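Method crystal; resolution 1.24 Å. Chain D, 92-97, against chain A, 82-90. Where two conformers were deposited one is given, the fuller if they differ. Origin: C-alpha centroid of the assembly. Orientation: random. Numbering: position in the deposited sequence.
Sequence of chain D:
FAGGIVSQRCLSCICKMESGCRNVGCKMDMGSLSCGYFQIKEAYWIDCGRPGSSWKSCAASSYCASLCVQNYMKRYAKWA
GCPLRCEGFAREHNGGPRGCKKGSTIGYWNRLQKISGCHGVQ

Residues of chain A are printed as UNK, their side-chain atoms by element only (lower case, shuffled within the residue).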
# COMPACT_ATOMS: atom_id res chain seq x y z
N GLU D 92 -10.12 7.58 -1.47
CA GLU D 92 -9.79 6.20 -1.85
C GLU D 92 -8.74 6.17 -2.93
O GLU D 92 -7.82 5.39 -2.91
CB GLU D 92 -11.04 5.47 -2.37
CG GLU D 92 -12.14 5.27 -1.35
CD GLU D 92 -11.78 4.25 -0.33
OE1 GLU D 92 -12.10 3.06 -0.57
OE2 GLU D 92 -11.23 4.62 0.72
N HIS D 93 -8.88 7.07 -3.89
CA HIS D 93 -7.93 7.09 -4.97
C HIS D 93 -6.52 7.39 -4.49
O HIS D 93 -5.57 6.76 -4.92
CB HIS D 93 -8.33 8.10 -6.02
CG HIS D 93 -7.51 7.96 -7.24
ND1 HIS D 93 -7.63 6.88 -8.08
CD2 HIS D 93 -6.49 8.71 -7.73
CE1 HIS D 93 -6.75 6.97 -9.05
NE2 HIS D 93 -6.04 8.08 -8.86
N ASN D 94 -6.42 8.33 -3.56
CA ASN D 94 -5.13 8.75 -3.02
C ASN D 94 -4.58 7.78 -1.98
O ASN D 94 -3.37 7.61 -1.88
CB ASN D 94 -5.29 10.15 -2.40
CG ASN D 94 -3.98 10.72 -1.89
OD1 ASN D 94 -3.87 11.10 -0.73
ND2 ASN D 94 -2.98 10.76 -2.75
N GLY D 95 -5.48 7.16 -1.23
CA GLY D 95 -5.09 6.39 -0.06
C GLY D 95 -5.34 4.90 -0.06
O GLY D 95 -5.02 4.25 0.92
N GLY D 96 -5.90 4.35 -1.14
CA GLY D 96 -6.21 2.92 -1.19
C GLY D 96 -7.58 2.58 -0.63
O GLY D 96 -8.40 3.45 -0.42
N PRO D 97 -7.84 1.28 -0.40
CA PRO D 97 -9.20 0.82 -0.07
C PRO D 97 -9.81 1.45 1.16
O PRO D 97 -11.03 1.48 1.23
CB PRO D 97 -9.00 -0.68 0.13
CG PRO D 97 -7.91 -1.00 -0.81
CD PRO D 97 -6.94 0.14 -0.62
N UNK A 82 3.49 -0.39 1.20
CA UNK A 82 3.21 0.78 0.37
C UNK A 82 1.73 0.78 -0.03
O UNK A 82 1.26 -0.17 -0.63
o UNK A 82 5.62 2.29 -3.38
o UNK A 82 4.37 0.63 -4.08
c UNK A 82 3.74 1.69 -2.03
c UNK A 82 4.09 0.73 -0.89
c UNK A 82 4.64 1.53 -3.25
N UNK A 83 1.03 1.87 0.27
CA UNK A 83 -0.37 2.02 -0.11
C UNK A 83 -0.54 1.91 -1.61
O UNK A 83 0.30 2.42 -2.38
c UNK A 83 -0.91 3.38 0.32
o UNK A 83 -2.23 3.53 -0.19
N UNK A 84 -1.65 1.30 -2.03
CA UNK A 84 -1.99 1.16 -3.44
C UNK A 84 -2.53 2.44 -4.04
O UNK A 84 -2.65 2.52 -5.25
c UNK A 84 -3.01 0.04 -3.64
N UNK A 85 -2.91 3.41 -3.20
CA UNK A 85 -3.41 4.69 -3.69
C UNK A 85 -2.30 5.55 -4.25
O UNK A 85 -1.12 5.25 -4.08
N UNK A 86 -2.69 6.61 -4.94
CA UNK A 86 -1.76 7.47 -5.65
C UNK A 86 -0.73 8.08 -4.72
O UNK A 86 0.38 8.43 -5.17
c UNK A 86 -2.51 8.60 -6.40
o UNK A 86 -3.05 9.52 -5.48
N UNK A 87 -1.08 8.26 -3.46
CA UNK A 87 -0.20 8.86 -2.47
C UNK A 87 0.96 7.98 -2.06
O UNK A 87 1.95 8.47 -1.51
N UNK A 88 0.84 6.67 -2.26
CA UNK A 88 1.94 5.73 -2.04
C UNK A 88 2.44 5.77 -0.60
O UNK A 88 3.62 5.54 -0.35
o UNK A 88 2.61 5.76 -4.33
c UNK A 88 3.08 6.02 -3.02
N UNK A 89 1.55 6.05 0.33
CA UNK A 89 1.93 6.22 1.73
C UNK A 89 2.51 4.93 2.30
O UNK A 89 2.06 3.82 2.00
c UNK A 89 0.77 9.13 2.11
c UNK A 89 0.74 6.65 2.57
c UNK A 89 -1.70 9.06 0.91
c UNK A 89 -1.00 10.26 1.01
c UNK A 89 0.22 10.29 1.60
c UNK A 89 -1.14 7.89 1.42
o UNK A 89 -1.49 11.44 0.52
c UNK A 89 0.10 7.91 2.03
N UNK A 90 3.53 5.11 3.13
CA UNK A 90 4.20 3.97 3.75
C UNK A 90 3.68 3.72 5.14
O UNK A 90 3.38 4.61 5.93
c UNK A 90 7.90 4.64 2.65
c UNK A 90 6.23 3.17 1.54
c UNK A 90 6.41 4.36 2.45
c UNK A 90 5.71 4.21 3.80
O HOH W 1 -0.47 12.40 -2.25

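Position 82 of chain A carries three side-chain carbons in an unbranched run, the third bearing two oxygens: a carboxylate one methylene longer than aspartate, hence glutamate, E82(A). It lies out of reach of the chain D stretch, so the contact asks nothing of it.

Position 83 has one carbon and one oxygen, pointing toward chain D; the oxygen lies 3.1 Å from G95(D) O. This is serine, S83(A). Its OG gives a weak hydrogen bond to that carbonyl and accepts one from the backbone N of position 85 (3.1 Å), so one short hydroxyl both braces its own loop and meets the end of the helix.

Position 84 has a single carbon, directed sideways; its CB lies 5.0 Å from P97(D) CD. It is alanine, A84(A), whose methyl group asks for no polar partner.

Position 85 has no side-chain atoms, and its CA lies 3.2 Å from H93(D) O and 3.6 Å from G96(D) N. It is glycine, G85(A). A CB here would point toward chain D and fall 2.4 Å from N94(D) O, a clash; the bare CA lets the two backbones close up.

Position 86 has one carbon and one oxygen; the oxygen lies 3.0 Å from N94(D) ND2, and the backbone N donates to H93(D) O (2.9 Å). This is serine, S86(A). With chi1 in p, its short hydroxyl accepts from ND2 close beside the backbone and is also bonded elsewhere in the structure.

Position 87 has no side-chain atoms, and its N donates to N94(D) O (2.9 Å). It is glycine, G87(A): a CB would clash with N94(D) ND2 at 2.9 Å.

Position 88 has one carbon and one oxygen, pointing away: serine, S88(A). Its N closes the type I turn on G85(A) O (3.0 Å), and its small polar side chain finds a partner elsewhere in the structure.

Position 89 shows one carbon, then a six-carbon ring bearing an oxygen 2.7 Å from N94(D) OD1, the ring edge facing G95(D) CA: tyrosine, Y89(A). The ring carries OH out to donate to OD1. A CB on G87(A) would fall 2.3 Å from Y89(A) CE2.

Position 90 has four carbons forked at the second, hence leucine, L90(A), out of reach of the chain D stretch; an apolar branched side chain suits its buried site.

The contact fits a turn against the last residues of a helix. Carbonyls of H93(D), N94(D) and G95(D) receive donors from the loop, while the N94(D) amide gives through ND2 to S86(A) and accepts through OD1 from Y89(A). A water joins N94(D) ND2 to Y89(A) OH. G85(A) and G87(A) leave room for the close approach, while G96(D) suits the positive phi just after the helix.

Chain A 82-90: ESAGSGSYL
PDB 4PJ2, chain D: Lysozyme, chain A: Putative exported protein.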